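Local coordinates for putative cell surface protein, similar to internalin proteins (Listeria monocytogenes EGD-e, PDB 5KZS), which is of unknown function but, as an internalin-like leucine-rich-repeat protein of the cell surface, probably recognises other proteins, at residues A[233-238]-A[268-273]; A[317-322]-A[330-335]. All coordinates share one frame; numbering follows the deposited sequence.

Contact 1. Residues A[233-238]-A[268-273]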
ATOM      1  N   ASN A 233      -5.548  16.243 -12.673  1.00 93.34           N
ATOM      2  CA  ASN A 233      -5.897  15.265 -13.733  1.00 93.32           C
ATOM      3  C   ASN A 233      -6.729  14.069 -13.251  1.00 91.72           C
ATOM      4  O   ASN A 233      -7.369  13.395 -14.059  1.00 89.81           O
ATOM      5  CB  ASN A 233      -4.638  14.727 -14.438  1.00 92.31           C
ATOM      6  CG  ASN A 233      -3.891  15.790 -15.206  1.00 92.17           C
ATOM      7  OD1 ASN A 233      -4.427  16.853 -15.514  1.00 92.92           O
ATOM      8  ND2 ASN A 233      -2.638  15.508 -15.517  1.00 92.27           N
ATOM      9  N   VAL A 234      -6.710  13.812 -11.949  1.00 91.44           N
ATOM     10  CA  VAL A 234      -7.360  12.641 -11.382  1.00 92.00           C
ATOM     11  C   VAL A 234      -8.253  13.028 -10.211  1.00 92.00           C
ATOM     12  O   VAL A 234      -8.474  12.239  -9.298  1.00 91.66           O
ATOM     13  CB  VAL A 234      -6.310  11.597 -10.943  1.00 91.84           C
ATOM     14  CG1 VAL A 234      -5.570  11.064 -12.160  1.00 93.49           C
ATOM     15  CG2 VAL A 234      -5.329  12.169  -9.915  1.00 90.88           C
ATOM     16  N   LEU A 235      -8.795  14.238 -10.256  1.00 92.96           N
ATOM     17  CA  LEU A 235      -9.496  14.773  -9.106  1.00 92.19           C
ATOM     18  C   LEU A 235     -10.736  13.958  -8.790  1.00 92.14           C
ATOM     19  O   LEU A 235     -10.931  13.588  -7.638  1.00 93.61           O
ATOM     20  CB  LEU A 235      -9.860  16.243  -9.323  1.00 92.70           C
ATOM     21  CG  LEU A 235     -10.393  16.996  -8.105  1.00 91.55           C
ATOM     22  CD1 LEU A 235      -9.491  16.860  -6.883  1.00 90.18           C
ATOM     23  CD2 LEU A 235     -10.572  18.451  -8.494  1.00 92.28           C
ATOM     24  N   ASN A 236     -11.534  13.641  -9.813  1.00 93.65           N
ATOM     25  CA  ASN A 236     -12.790  12.856  -9.646  1.00 95.39           C
ATOM     26  C   ASN A 236     -12.597  11.556  -8.854  1.00 91.65           C
ATOM     27  O   ASN A 236     -13.448  11.161  -8.056  1.00 89.54           O
ATOM     28  CB  ASN A 236     -13.397  12.471 -11.005  1.00 99.51           C
ATOM     29  CG  ASN A 236     -13.637  13.666 -11.913  1.00102.92           C
ATOM     30  OD1 ASN A 236     -14.217  14.672 -11.500  1.00103.11           O
ATOM     31  ND2 ASN A 236     -13.192  13.558 -13.161  1.00106.02           N
ATOM     32  N   SER A 237     -11.461  10.913  -9.097  1.00 87.76           N
ATOM     33  CA  SER A 237     -11.130   9.649  -8.490  1.00 85.47           C
ATOM     34  C   SER A 237     -10.594   9.737  -7.064  1.00 81.73           C
ATOM     35  O   SER A 237     -10.347   8.692  -6.465  1.00 81.40           O
ATOM     36  CB  SER A 237     -10.090   8.949  -9.361  1.00 87.69           C
ATOM     37  OG  SER A 237     -10.532   8.905 -10.708  1.00 91.18           O
ATOM     38  N   ILE A 238     -10.398  10.932  -6.505  1.00 77.32           N
ATOM     39  CA  ILE A 238      -9.776  11.009  -5.182  1.00 76.04           C
ATOM     40  C   ILE A 238     -10.768  10.710  -4.066  1.00 76.80           C
ATOM     41  O   ILE A 238     -11.953  11.030  -4.174  1.00 79.01           O
ATOM     42  CB  ILE A 238      -9.061  12.345  -4.945  1.00 75.16           C
ATOM     43  CG1 ILE A 238      -7.832  12.417  -5.855  1.00 76.13           C
ATOM     44  CG2 ILE A 238      -8.612  12.485  -3.490  1.00 74.30           C
ATOM     45  CD1 ILE A 238      -7.232  13.795  -6.021  1.00 77.07           C
ATOM     46  N   LEU A 268     -11.555  19.482  -2.753  1.00 82.04           N
ATOM     47  CA  LEU A 268     -12.436  18.491  -2.102  1.00 82.78           C
ATOM     48  C   LEU A 268     -13.890  18.931  -2.149  1.00 84.46           C
ATOM     49  O   LEU A 268     -14.776  18.125  -2.439  1.00 81.34           O
ATOM     50  CB  LEU A 268     -12.030  18.255  -0.645  1.00 81.15           C
ATOM     51  CG  LEU A 268     -10.733  17.473  -0.438  1.00 81.47           C
ATOM     52  CD1 LEU A 268     -10.388  17.401   1.049  1.00 80.78           C
ATOM     53  CD2 LEU A 268     -10.814  16.087  -1.065  1.00 81.25           C
ATOM     54  N   ALA A 269     -14.109  20.221  -1.875  1.00 86.67           N
ATOM     55  CA  ALA A 269     -15.438  20.829  -1.940  1.00 87.94           C
ATOM     56  C   ALA A 269     -16.044  20.627  -3.322  1.00 90.00           C
ATOM     57  O   ALA A 269     -17.170  20.151  -3.443  1.00 90.55           O
ATOM     58  CB  ALA A 269     -15.358  22.315  -1.608  1.00 87.78           C
ATOM     59  N   GLU A 270     -15.272  20.973  -4.350  1.00 92.22           N
ATOM     60  CA  GLU A 270     -15.692  20.848  -5.756  1.00 96.28           C
ATOM     61  C   GLU A 270     -16.158  19.442  -6.115  1.00 97.46           C
ATOM     62  O   GLU A 270     -17.099  19.274  -6.888  1.00 98.62           O
ATOM     63  CB  GLU A 270     -14.543  21.285  -6.685  1.00 98.01           C
ATOM     64  CG  GLU A 270     -14.572  20.731  -8.109  1.00100.50           C
ATOM     65  CD  GLU A 270     -13.489  21.330  -8.988  1.00101.72           C
ATOM     66  OE1 GLU A 270     -12.558  21.979  -8.446  1.00 98.16           O
ATOM     67  OE2 GLU A 270     -13.574  21.137 -10.223  1.00103.35           O
ATOM     68  N   ILE A 271     -15.494  18.445  -5.536  1.00 98.26           N
ATOM     69  CA  ILE A 271     -15.724  17.035  -5.866  1.00100.44           C
ATOM     70  C   ILE A 271     -16.723  16.328  -4.901  1.00100.56           C
ATOM     71  O   ILE A 271     -16.910  15.100  -4.959  1.00 99.84           O
ATOM     72  CB  ILE A 271     -14.335  16.333  -6.026  1.00100.69           C
ATOM     73  CG1 ILE A 271     -14.299  15.506  -7.313  1.00105.34           C
ATOM     74  CG2 ILE A 271     -13.889  15.558  -4.790  1.00 98.10           C
ATOM     75  CD1 ILE A 271     -14.247  16.351  -8.576  1.00107.57           C
ATOM     76  N   ASN A 272     -17.392  17.130  -4.060  1.00 98.49           N
ATOM     77  CA  ASN A 272     -18.384  16.676  -3.090  1.00 95.75           C
ATOM     78  C   ASN A 272     -17.798  15.631  -2.169  1.00 91.84           C
ATOM     79  O   ASN A 272     -18.373  14.582  -1.969  1.00 94.03           O
ATOM     80  CB  ASN A 272     -19.650  16.187  -3.802  1.00 98.69           C
ATOM     81  CG  ASN A 272     -20.309  17.286  -4.625  1.00100.56           C
ATOM     82  OD1 ASN A 272     -20.578  18.375  -4.114  1.00100.76           O
ATOM     83  ND2 ASN A 272     -20.571  17.010  -5.900  1.00101.75           N
HETATM   84  N   MSE A 273     -16.631  15.939  -1.627  1.00 90.01           N
HETATM   85  CA  MSE A 273     -15.898  15.030  -0.754  1.00 91.80           C
HETATM   86  C   MSE A 273     -15.685  15.663   0.592  1.00 89.36           C
HETATM   87  O   MSE A 273     -14.906  15.162   1.398  1.00 87.56           O
HETATM   88  CB  MSE A 273     -14.607  14.711  -1.525  1.00 94.96           C
HETATM   89  CG  MSE A 273     -13.628  13.662  -0.980  1.00 97.09           C
HETATM   90 SE   MSE A 273     -14.437  11.885  -0.724  1.00104.12          SE
HETATM   91  CE  MSE A 273     -15.677  11.735  -2.264  1.00101.45           C
TER
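Leu268 O is the best-held polar atom, gripped by two backbone N-H groups: Met273 N at 3.0 Å and, more weakly, Ile271 N at 3.2 Å. Together with the bond from Asn272 N to Ala269 O, the first of these makes a Schellman motif that ends the helix. Asn272 takes the positive phi (56°) of its C-prime position, a conformation asparagine tolerates well. Directly before it, Ile271 points at the turn formed by Leu235 to Ile238, a type I turn closed by Ile238 N donating to Leu235 O (2.9 Å). The branched Ile271 side chain lies across the turn: CG1 rests 3.8 Å from Asn236 CA, and CD1 is 3.4 Å from Asn236 OD1, the two side chains crossing at about a right angle. Its eclipsed chi1 (-132°) suggests some strain. Leu235, with CG anti to the backbone N, slides antiparallel past Ile271, CG to CD1 being 3.9 Å, while its CD2 lies against the carboxylate of Glu270, 4.0 Å from OE1. Ser237 OG is tied to Leu217 O. Apolar contact thus joins the C-terminal end of helix 263-270 to the turn leading into strand 238-239, an edge strand, the last in chain order, of the parallel sheet.

Contact 2. Residues A[317-322]-A[330-335]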
ATOM      1  N   ASN A 317      -3.791  26.764  13.632  1.00 82.08           N
ATOM      2  CA  ASN A 317      -4.244  25.729  12.717  1.00 81.37           C
ATOM      3  C   ASN A 317      -5.615  26.002  12.139  1.00 80.39           C
ATOM      4  O   ASN A 317      -6.416  26.730  12.697  1.00 80.71           O
ATOM      5  CB  ASN A 317      -4.241  24.331  13.360  1.00 81.92           C
ATOM      6  CG  ASN A 317      -5.335  24.148  14.401  1.00 81.62           C
ATOM      7  OD1 ASN A 317      -6.412  23.609  14.114  1.00 78.36           O
ATOM      8  ND2 ASN A 317      -5.058  24.594  15.621  1.00 82.87           N
ATOM      9  N   VAL A 318      -5.862  25.366  11.010  1.00 82.12           N
ATOM     10  CA  VAL A 318      -7.167  25.302  10.394  1.00 83.03           C
ATOM     11  C   VAL A 318      -7.570  23.827  10.533  1.00 82.24           C
ATOM     12  O   VAL A 318      -6.713  22.958  10.512  1.00 83.11           O
ATOM     13  CB  VAL A 318      -7.064  25.800   8.924  1.00 85.11           C
ATOM     14  CG1 VAL A 318      -7.942  25.013   7.954  1.00 86.99           C
ATOM     15  CG2 VAL A 318      -7.373  27.287   8.856  1.00 83.85           C
ATOM     16  N   GLN A 319      -8.862  23.571  10.725  1.00 80.94           N
ATOM     17  CA  GLN A 319      -9.426  22.222  10.772  1.00 77.75           C
ATOM     18  C   GLN A 319     -10.691  22.173   9.935  1.00 76.68           C
ATOM     19  O   GLN A 319     -11.507  23.082   9.995  1.00 74.84           O
ATOM     20  CB  GLN A 319      -9.788  21.841  12.197  1.00 78.88           C
ATOM     21  CG  GLN A 319      -8.648  21.264  12.996  1.00 80.18           C
ATOM     22  CD  GLN A 319      -9.033  21.004  14.445  1.00 82.17           C
ATOM     23  OE1 GLN A 319     -10.093  20.434  14.727  1.00 83.01           O
ATOM     24  NE2 GLN A 319      -8.178  21.428  15.372  1.00 82.87           N
ATOM     25  N   PHE A 320     -10.865  21.111   9.167  1.00 77.05           N
ATOM     26  CA  PHE A 320     -12.100  20.921   8.423  1.00 79.64           C
ATOM     27  C   PHE A 320     -12.369  19.441   8.162  1.00 82.78           C
ATOM     28  O   PHE A 320     -11.592  18.571   8.574  1.00 85.27           O
ATOM     29  CB  PHE A 320     -12.111  21.757   7.135  1.00 78.89           C
ATOM     30  CG  PHE A 320     -11.104  21.323   6.103  1.00 79.87           C
ATOM     31  CD1 PHE A 320     -11.440  20.376   5.136  1.00 78.97           C
ATOM     32  CD2 PHE A 320      -9.828  21.897   6.067  1.00 80.18           C
ATOM     33  CE1 PHE A 320     -10.521  19.988   4.172  1.00 79.66           C
ATOM     34  CE2 PHE A 320      -8.909  21.515   5.103  1.00 80.63           C
ATOM     35  CZ  PHE A 320      -9.256  20.556   4.155  1.00 80.54           C
ATOM     36  N   ASN A 321     -13.503  19.170   7.519  1.00 84.20           N
ATOM     37  CA  ASN A 321     -13.996  17.828   7.324  1.00 83.65           C
ATOM     38  C   ASN A 321     -14.137  17.070   8.648  1.00 87.52           C
ATOM     39  O   ASN A 321     -14.011  15.862   8.672  1.00 93.19           O
ATOM     40  CB  ASN A 321     -13.092  17.084   6.339  1.00 81.64           C
ATOM     41  CG  ASN A 321     -13.876  16.299   5.315  1.00 82.32           C
ATOM     42  OD1 ASN A 321     -14.879  16.776   4.792  1.00 81.93           O
ATOM     43  ND2 ASN A 321     -13.419  15.100   5.009  1.00 83.55           N
ATOM     44  N   ASP A 322     -14.429  17.776   9.740  1.00 91.28           N
ATOM     45  CA  ASP A 322     -14.628  17.136  11.039  1.00 96.77           C
ATOM     46  C   ASP A 322     -16.024  16.505  11.113  1.00 99.44           C
ATOM     47  O   ASP A 322     -17.036  17.182  10.918  1.00 96.38           O
ATOM     48  CB  ASP A 322     -14.423  18.138  12.184  1.00 97.72           C
ATOM     49  CG  ASP A 322     -13.007  18.677  12.232  1.00 97.05           C
ATOM     50  OD1 ASP A 322     -12.070  17.865  12.113  1.00 97.51           O
ATOM     51  OD2 ASP A 322     -12.828  19.906  12.374  1.00 98.16           O
ATOM     52  N   GLY A 330      -9.888  14.104  10.674  1.00 81.76           N
ATOM     53  CA  GLY A 330     -10.313  15.276   9.926  1.00 81.42           C
ATOM     54  C   GLY A 330      -9.133  15.748   9.106  1.00 82.78           C
ATOM     55  O   GLY A 330      -8.154  15.006   8.958  1.00 88.48           O
ATOM     56  N   CYS A 331      -9.214  16.969   8.578  1.00 79.80           N
ATOM     57  CA  CYS A 331      -8.101  17.592   7.854  1.00 77.38           C
ATOM     58  C   CYS A 331      -7.519  18.693   8.739  1.00 75.06           C
ATOM     59  O   CYS A 331      -8.270  19.446   9.312  1.00 76.19           O
ATOM     60  CB  CYS A 331      -8.589  18.156   6.519  1.00 77.62           C
ATOM     61  SG  CYS A 331      -9.182  16.888   5.362  1.00 77.43           S
ATOM     62  N   VAL A 332      -6.201  18.753   8.890  1.00 73.22           N
ATOM     63  CA  VAL A 332      -5.553  19.758   9.745  1.00 73.02           C
ATOM     64  C   VAL A 332      -4.362  20.388   9.009  1.00 73.59           C
ATOM     65  O   VAL A 332      -3.626  19.701   8.314  1.00 76.30           O
ATOM     66  CB  VAL A 332      -4.992  19.161  11.060  1.00 73.07           C
ATOM     67  CG1 VAL A 332      -5.132  20.152  12.205  1.00 71.23           C
ATOM     68  CG2 VAL A 332      -5.650  17.842  11.403  1.00 74.99           C
ATOM     69  N   TYR A 333      -4.171  21.691   9.154  1.00 72.62           N
ATOM     70  CA  TYR A 333      -2.994  22.351   8.608  1.00 73.38           C
ATOM     71  C   TYR A 333      -2.527  23.365   9.627  1.00 75.74           C
ATOM     72  O   TYR A 333      -3.322  24.181  10.079  1.00 75.74           O
ATOM     73  CB  TYR A 333      -3.305  22.971   7.244  1.00 72.50           C
ATOM     74  CG  TYR A 333      -3.596  21.901   6.234  1.00 72.29           C
ATOM     75  CD1 TYR A 333      -2.568  21.291   5.532  1.00 73.26           C
ATOM     76  CD2 TYR A 333      -4.896  21.427   6.046  1.00 70.98           C
ATOM     77  CE1 TYR A 333      -2.827  20.257   4.635  1.00 74.87           C
ATOM     78  CE2 TYR A 333      -5.168  20.402   5.153  1.00 70.89           C
ATOM     79  CZ  TYR A 333      -4.134  19.809   4.445  1.00 72.70           C
ATOM     80  OH  TYR A 333      -4.393  18.785   3.547  1.00 68.88           O
ATOM     81  N   ASP A 334      -1.261  23.267  10.025  1.00 79.50           N
ATOM     82  CA  ASP A 334      -0.670  24.142  11.042  1.00 83.62           C
ATOM     83  C   ASP A 334       0.316  25.169  10.456  1.00 86.16           C
ATOM     84  O   ASP A 334       0.875  24.978   9.366  1.00 88.22           O
ATOM     85  CB  ASP A 334       0.071  23.303  12.090  1.00 86.11           C
ATOM     86  CG  ASP A 334      -0.782  22.189  12.668  1.00 86.84           C
ATOM     87  OD1 ASP A 334      -2.013  22.188  12.475  1.00 88.08           O
ATOM     88  OD2 ASP A 334      -0.209  21.302  13.325  1.00 89.58           O
ATOM     89  N   TRP A 335       0.515  26.264  11.185  1.00 85.73           N
ATOM     90  CA  TRP A 335       1.612  27.191  10.908  1.00 86.22           C
ATOM     91  C   TRP A 335       1.821  28.131  12.086  1.00 85.51           C
ATOM     92  O   TRP A 335       0.928  28.308  12.913  1.00 82.70           O
ATOM     93  CB  TRP A 335       1.369  27.991   9.621  1.00 85.67           C
ATOM     94  CG  TRP A 335       0.329  29.036   9.734  1.00 84.94           C
ATOM     95  CD1 TRP A 335       0.532  30.372   9.910  1.00 86.31           C
ATOM     96  CD2 TRP A 335      -1.083  28.848   9.673  1.00 85.04           C
ATOM     97  NE1 TRP A 335      -0.665  31.030   9.964  1.00 84.89           N
ATOM     98  CE2 TRP A 335      -1.678  30.118   9.822  1.00 84.79           C
ATOM     99  CE3 TRP A 335      -1.910  27.730   9.512  1.00 85.69           C
ATOM    100  CZ2 TRP A 335      -3.070  30.305   9.810  1.00 84.75           C
ATOM    101  CZ3 TRP A 335      -3.305  27.917   9.510  1.00 85.83           C
ATOM    102  CH2 TRP A 335      -3.863  29.196   9.657  1.00 83.98           C
TER
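Four backbone hydrogen bonds pair strands 317-320 and 331-335 as an antiparallel hairpin. Val318 and Tyr333 exchange two, as do Phe320 and Cys331, of which Cys331 N to Phe320 O (2.9 Å, 170°) is the shortest and straightest. CA-H...O contacts accompany them, as from Gln319 CA to Cys331 O at 3.3 Å. Aromatic contacts gather on the face of Val318, Phe320, Cys331 and Tyr333. Phe320 CG sits in the crowded position between N and carbonyl carbon (chi1 67°), which brings its ring over the neighbouring strand: Cys331 CB lies 3.5 Å from the ring centroid, a CH-pi contact over the face, with SG oblique at 4.2 Å. Small Cys331 leaves room for this. Phe320 CE2 also meets the edge of the Tyr333 ring, whose OH bonds Leu227 O. On the other face, Gln319 NE2 donates to Asn317 OD1 (3.1 Å), approaching above the carbonyl plane, and Gln319 CG lies alongside Val332 CG1. At the turn end, Gly330 has positive phi, and a CB there would collide with Asp322 OD1. The hairpin is thus two-sided: Asn317, Gln319 and Asp334 mix with Val332 on one face, while the mostly apolar, aromatic-rich other is buried against Val279, Ile260 and Leu262.

From the N terminus the chain runs through the parallel repeat sheet before reaching 233-238, the turn that opens contact 1. Strand 238-239 starts at the end of that segment; strands 243-252 and 258-261 and most of helix 263-270 follow before 268-273 closes that loop. Contact 2 opens later and closes only a short connection between strands 312-320 and 331-339, so the two stand in series, neither nested nor crossed. Contact 1 spans the junction between the parallel sheet and the following domain, whereas contact 2 lies within that domain's mixed sheet, consistent with the immunoglobulin-like domain of internalins. Their centres are about 18 Å apart, yet Leu268 CD1 packs 4.1 Å from Phe320 CE1, making the helix a bridge between them.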